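Local coordinates for ABC-type amino acid transport system, periplasmic component (Caldanaerobacter subterraneus subsp. tengcongensis MB4, PDB 4YMX), which binds arginine as the extracellular substrate-binding component of an amino acid ABC transporter, probably delivering it to the membrane-embedded permease, at residues A[150-155]-A[173-178]. Numbering follows the deposited sequence.
Sequences AVQIGT and NRVSDE. With ARG (arginine), chain C.
The arginine pocket of this solute-binding protein is walled in part by Q152, whose side-chain amide links the bound ligand to the backbone of N173, just ahead of helix 175-183. CG is anti to the backbone N (chi1 179°), and the extended chain beyond it carries the amide to N173. Its NE2 donates to N173 O over 2.9 Å; the bond is almost straight at 178° and the acceptor lies in the amide plane. With one N-H held in this way, and a weak bond from NE2 to D46 OD2, the amide turns OE1 to accept from NH1 of the ligand guanidinium, also at 2.9 Å. CG2 of V175 packs against the same amide, 3.4 Å from Q152 OE1, the two side chains crossing nearly perpendicularly. Farther along the helix, E178 packs against the strand, its CB 4.0 Å from A150 CB. Its buried carboxylate does not bond Q152 N directly: one water accepts from Q152 N and donates to E178 OE1. A second water bridges I153 O and N173 O. T155 OG1 caps helix 156-161 at E158 N, and T155 CA lies 3.1 Å from the ligand's OXT. Parallel strands 148-152 and 168-172, joined through that helix, form a beta-alpha-beta unit of the type II periplasmic binding protein fold.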
loop_
_atom_site.group_PDB
_atom_site.type_symbol
_atom_site.label_atom_id
_atom_site.label_comp_id
_atom_site.label_asym_id
_atom_site.label_seq_id
_atom_site.Cartn_x
_atom_site.Cartn_y
_atom_site.Cartn_z
ATOM N N ALA A 150 -9.418 -6.695 11.362
ATOM C CA ALA A 150 -9.182 -7.055 9.966
ATOM C C ALA A 150 -7.881 -6.431 9.480
ATOM O O ALA A 150 -7.618 -5.245 9.716
ATOM C CB ALA A 150 -10.339 -6.626 9.084
ATOM N N VAL A 151 -7.056 -7.247 8.819
ATOM C CA VAL A 151 -5.776 -6.813 8.271
ATOM C C VAL A 151 -5.491 -7.515 6.957
ATOM O O VAL A 151 -6.023 -8.602 6.693
ATOM C CB VAL A 151 -4.594 -7.112 9.226
ATOM C CG1 VAL A 151 -4.707 -6.279 10.501
ATOM C CG2 VAL A 151 -4.514 -8.595 9.550
ATOM N N GLN A 152 -4.614 -6.916 6.160
ATOM C CA GLN A 152 -4.212 -7.499 4.893
ATOM C C GLN A 152 -3.041 -8.456 5.100
ATOM O O GLN A 152 -2.033 -8.114 5.727
ATOM C CB GLN A 152 -3.856 -6.408 3.875
ATOM C CG GLN A 152 -3.403 -6.953 2.534
ATOM C CD GLN A 152 -3.395 -5.890 1.463
ATOM O OE1 GLN A 152 -2.897 -4.776 1.667
ATOM N NE2 GLN A 152 -3.985 -6.209 0.320
ATOM N N ILE A 153 -3.196 -9.669 4.588
ATOM C CA ILE A 153 -2.149 -10.678 4.693
ATOM C C ILE A 153 -0.833 -10.191 4.100
ATOM O O ILE A 153 -0.794 -9.677 2.981
ATOM C CB ILE A 153 -2.560 -11.959 3.982
ATOM C CG1 ILE A 153 -3.779 -12.558 4.673
ATOM C CG2 ILE A 153 -1.424 -12.978 3.989
ATOM C CD1 ILE A 153 -4.534 -13.505 3.785
ATOM N N GLY A 154 0.237 -10.332 4.874
ATOM C CA GLY A 154 1.579 -10.086 4.365
ATOM C C GLY A 154 2.046 -8.659 4.556
ATOM O O GLY A 154 3.079 -8.261 4.025
ATOM N N THR A 155 1.305 -7.891 5.350
ATOM C CA THR A 155 1.596 -6.468 5.501
ATOM C C THR A 155 2.145 -6.045 6.857
ATOM O O THR A 155 2.041 -6.766 7.853
ATOM C CB THR A 155 0.350 -5.590 5.234
ATOM O OG1 THR A 155 -0.662 -5.869 6.216
ATOM C CG2 THR A 155 -0.194 -5.827 3.831
ATOM N N ASN A 173 -7.050 -11.119 1.803
ATOM C CA ASN A 173 -6.192 -10.880 0.650
ATOM C C ASN A 173 -6.174 -9.421 0.222
ATOM O O ASN A 173 -5.118 -8.881 -0.092
ATOM C CB ASN A 173 -6.638 -11.736 -0.534
ATOM C CG ASN A 173 -6.373 -13.205 -0.319
ATOM O OD1 ASN A 173 -5.469 -13.579 0.428
ATOM N ND2 ASN A 173 -7.164 -14.047 -0.971
ATOM N N ARG A 174 -7.352 -8.799 0.202
ATOM C CA ARG A 174 -7.530 -7.459 -0.353
ATOM C C ARG A 174 -8.168 -6.510 0.650
ATOM O O ARG A 174 -9.079 -6.876 1.403
ATOM C CB ARG A 174 -8.397 -7.519 -1.618
ATOM C CG ARG A 174 -7.822 -8.410 -2.710
ATOM C CD ARG A 174 -6.713 -7.698 -3.458
ATOM N NE ARG A 174 -7.246 -6.847 -4.523
ATOM C CZ ARG A 174 -6.559 -6.461 -5.597
ATOM N NH1 ARG A 174 -5.300 -6.831 -5.758
ATOM N NH2 ARG A 174 -7.141 -5.703 -6.514
ATOM N N VAL A 175 -7.685 -5.275 0.635
ATOM C CA VAL A 175 -8.144 -4.251 1.564
ATOM C C VAL A 175 -9.638 -3.981 1.422
ATOM O O VAL A 175 -10.320 -3.692 2.411
ATOM C CB VAL A 175 -7.336 -2.949 1.367
ATOM C CG1 VAL A 175 -7.886 -1.826 2.237
ATOM C CG2 VAL A 175 -5.870 -3.201 1.692
ATOM N N SER A 176 -10.156 -4.075 0.200
ATOM C CA SER A 176 -11.569 -3.809 -0.029
ATOM C C SER A 176 -12.466 -4.722 0.818
ATOM O O SER A 176 -13.514 -4.298 1.294
ATOM C CB SER A 176 -11.903 -3.945 -1.512
ATOM O OG SER A 176 -11.461 -5.201 -1.999
ATOM N N ASP A 177 -12.033 -5.955 1.048
ATOM C CA ASP A 177 -12.807 -6.877 1.874
ATOM C C ASP A 177 -12.749 -6.549 3.356
ATOM O O ASP A 177 -13.687 -6.837 4.097
ATOM C CB ASP A 177 -12.389 -8.319 1.595
ATOM C CG ASP A 177 -12.794 -8.759 0.218
ATOM O OD1 ASP A 177 -14.004 -8.695 -0.087
ATOM O OD2 ASP A 177 -11.907 -9.120 -0.580
ATOM N N GLU A 178 -11.665 -5.916 3.791
ATOM C CA GLU A 178 -11.552 -5.470 5.173
ATOM C C GLU A 178 -12.590 -4.405 5.474
ATOM O O GLU A 178 -13.202 -4.402 6.543
ATOM C CB GLU A 178 -10.144 -4.938 5.437
ATOM C CG GLU A 178 -9.067 -5.990 5.207
ATOM C CD GLU A 178 -7.679 -5.404 5.226
ATOM O OE1 GLU A 178 -7.367 -4.606 6.143
ATOM O OE2 GLU A 178 -6.892 -5.730 4.306
HETATM N N ARG C . 2.663 -0.500 3.559
HETATM C CA ARG C . 2.136 -1.825 3.980
HETATM C C ARG C . 3.150 -2.920 3.698
HETATM O O ARG C . 4.172 -2.679 3.059
HETATM C CB ARG C . 0.825 -2.130 3.255
HETATM C CG ARG C . 0.921 -2.045 1.744
HETATM C CD ARG C . -0.316 -2.618 1.070
HETATM N NE ARG C . -0.369 -2.243 -0.335
HETATM C CZ ARG C . -1.337 -2.597 -1.172
HETATM N NH1 ARG C . -2.346 -3.347 -0.762
HETATM N NH2 ARG C . -1.284 -2.200 -2.429
HETATM O OXT ARG C . 2.962 -4.065 4.107
HETATM O O HOH W 1 -4.805 -3.880 6.215
HETATM O O HOH W 2 -2.516 -9.978 0.620
#